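Local coordinates for protein nucleoporin NUP82 (Chaetomium thermophilum, PDB 5CWW) that probably serves as a structural component of the nuclear pore complex, of which this fragment is the N-terminal beta-propeller part, and may help dock transport factors, at residues G435-C440 with T511-T516. Numbering follows the deposited sequence.
Sequences GQVKIC and TYISLT
V437 and I439 meet I513 and L515 without any flat group between them: only aliphatic branches touch, and the single ring of the two segments, that of Y512, projects from the other side of its strand, where it meets Y503 with the planes at about 55° and its OH makes a hydrogen bond with S501 OG. Across the interface V437 CG2 lies 4.2 Å from I513 CD1, the valine and isoleucine passing side by side, pointing opposite ways. I513 reaches this far because its chain is extended, with CD1 anti to CA (chi2 167°). The second pair is broader. I439 CG2 comes within 4.3 Å of L515 CD1, while I439 CD1, folded back by a chi2 of -58°, stands 4.4 Å from L515 CD2, so both methyls of the leucine fork meet the isoleucine. CA separations of 9.9 Å for V437 and I513 and 9.2 Å for I439 and L515 are those of facing sheets, the two segments running in the same direction. At the end of the strand S514 OG accepts from T516 N at 3.2 Å, an ST turn. K438, on the opposite face of its strand from V437 and I439, forms a salt bridge with E382. V437 also touches V504, and L515 touches I427, so strands 501-506 and 427-432 widen the buried apolar layer. Strand 437-441 lies between 427-432 and 469-476, and 509-514 between 501-506 and 548-554: the contact packs non-edge strands of two successive propeller blades face to face.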
loop_
_atom_site.group_PDB
_atom_site.type_symbol
_atom_site.label_atom_id
_atom_site.label_comp_id
_atom_site.label_asym_id
_atom_site.label_seq_id
_atom_site.Cartn_x
_atom_site.Cartn_y
_atom_site.Cartn_z
ATOM N N GLY B 435 1.327 -17.675 2.608
ATOM C CA GLY B 435 -0.061 -17.822 2.213
ATOM C C GLY B 435 -0.992 -17.719 3.405
ATOM O O GLY B 435 -2.207 -17.856 3.269
ATOM N N GLN B 436 -0.419 -17.487 4.582
ATOM C CA GLN B 436 -1.207 -17.256 5.785
ATOM C C GLN B 436 -2.060 -16.006 5.616
ATOM O O GLN B 436 -1.582 -14.980 5.131
ATOM C CB GLN B 436 -0.300 -17.110 7.012
ATOM C CG GLN B 436 -1.036 -16.794 8.316
ATOM C CD GLN B 436 -0.127 -16.187 9.370
ATOM O OE1 GLN B 436 0.109 -14.974 9.386
ATOM N NE2 GLN B 436 0.385 -17.028 10.259
ATOM N N VAL B 437 -3.323 -16.108 6.017
ATOM C CA VAL B 437 -4.241 -14.976 5.999
ATOM C C VAL B 437 -4.609 -14.594 7.424
ATOM O O VAL B 437 -4.889 -15.457 8.256
ATOM C CB VAL B 437 -5.527 -15.291 5.210
ATOM C CG1 VAL B 437 -6.483 -14.101 5.238
ATOM C CG2 VAL B 437 -5.188 -15.663 3.775
ATOM N N LYS B 438 -4.605 -13.295 7.694
ATOM C CA LYS B 438 -4.954 -12.779 9.007
ATOM C C LYS B 438 -6.081 -11.764 8.873
ATOM O O LYS B 438 -5.972 -10.801 8.115
ATOM C CB LYS B 438 -3.731 -12.151 9.674
ATOM C CG LYS B 438 -3.908 -11.873 11.156
ATOM C CD LYS B 438 -2.613 -11.387 11.796
ATOM C CE LYS B 438 -1.577 -12.501 11.895
ATOM N NZ LYS B 438 -0.253 -11.992 12.333
ATOM N N ILE B 439 -7.170 -12.005 9.595
ATOM C CA ILE B 439 -8.333 -11.126 9.568
ATOM C C ILE B 439 -8.361 -10.287 10.836
ATOM O O ILE B 439 -8.541 -10.814 11.935
ATOM C CB ILE B 439 -9.651 -11.921 9.444
ATOM C CG1 ILE B 439 -9.583 -12.903 8.269
ATOM C CG2 ILE B 439 -10.839 -10.973 9.301
ATOM C CD1 ILE B 439 -9.312 -12.248 6.925
ATOM N N CYS B 440 -8.174 -8.984 10.672
ATOM C CA CYS B 440 -8.129 -8.060 11.798
ATOM C C CYS B 440 -9.303 -7.095 11.766
ATOM O O CYS B 440 -9.757 -6.692 10.695
ATOM C CB CYS B 440 -6.815 -7.279 11.790
ATOM S SG CYS B 440 -5.357 -8.332 11.718
ATOM N N THR B 511 -7.775 -19.749 -3.837
ATOM C CA THR B 511 -8.663 -19.992 -2.704
ATOM C C THR B 511 -9.747 -18.928 -2.583
ATOM O O THR B 511 -9.470 -17.734 -2.667
ATOM C CB THR B 511 -7.874 -20.043 -1.378
ATOM O OG1 THR B 511 -6.892 -21.083 -1.444
ATOM C CG2 THR B 511 -8.803 -20.309 -0.194
ATOM N N TYR B 512 -10.980 -19.381 -2.377
ATOM C CA TYR B 512 -12.109 -18.499 -2.096
ATOM C C TYR B 512 -12.276 -18.336 -0.589
ATOM O O TYR B 512 -12.168 -19.305 0.157
ATOM C CB TYR B 512 -13.399 -19.056 -2.709
ATOM C CG TYR B 512 -14.658 -18.333 -2.279
ATOM C CD1 TYR B 512 -15.060 -17.163 -2.907
ATOM C CD2 TYR B 512 -15.450 -18.826 -1.250
ATOM C CE1 TYR B 512 -16.211 -16.499 -2.522
ATOM C CE2 TYR B 512 -16.604 -18.168 -0.856
ATOM C CZ TYR B 512 -16.978 -17.005 -1.497
ATOM O OH TYR B 512 -18.123 -16.342 -1.117
ATOM N N ILE B 513 -12.525 -17.106 -0.151
ATOM C CA ILE B 513 -12.704 -16.803 1.265
ATOM C C ILE B 513 -13.927 -15.913 1.435
ATOM O O ILE B 513 -14.167 -15.029 0.611
ATOM C CB ILE B 513 -11.468 -16.085 1.866
ATOM C CG1 ILE B 513 -10.222 -16.969 1.758
ATOM C CG2 ILE B 513 -11.718 -15.704 3.322
ATOM C CD1 ILE B 513 -8.921 -16.232 2.021
ATOM N N SER B 514 -14.692 -16.141 2.499
ATOM C CA SER B 514 -15.827 -15.280 2.814
ATOM C C SER B 514 -15.997 -15.056 4.310
ATOM O O SER B 514 -15.862 -15.985 5.107
ATOM C CB SER B 514 -17.115 -15.862 2.255
ATOM O OG SER B 514 -18.216 -15.107 2.724
ATOM N N LEU B 515 -16.313 -13.817 4.673
ATOM C CA LEU B 515 -16.502 -13.433 6.068
ATOM C C LEU B 515 -17.980 -13.357 6.442
ATOM O O LEU B 515 -18.318 -13.035 7.580
ATOM C CB LEU B 515 -15.827 -12.088 6.338
ATOM C CG LEU B 515 -14.392 -11.978 5.822
ATOM C CD1 LEU B 515 -13.784 -10.634 6.202
ATOM C CD2 LEU B 515 -13.536 -13.123 6.340
ATOM N N THR B 516 -18.853 -13.649 5.483
ATOM C CA THR B 516 -20.283 -13.743 5.755
ATOM C C THR B 516 -20.643 -15.190 6.067
ATOM O O THR B 516 -19.971 -16.105 5.596
ATOM C CB THR B 516 -21.131 -13.254 4.566
ATOM O OG1 THR B 516 -20.930 -14.122 3.442
ATOM C CG2 THR B 516 -20.756 -11.830 4.184
#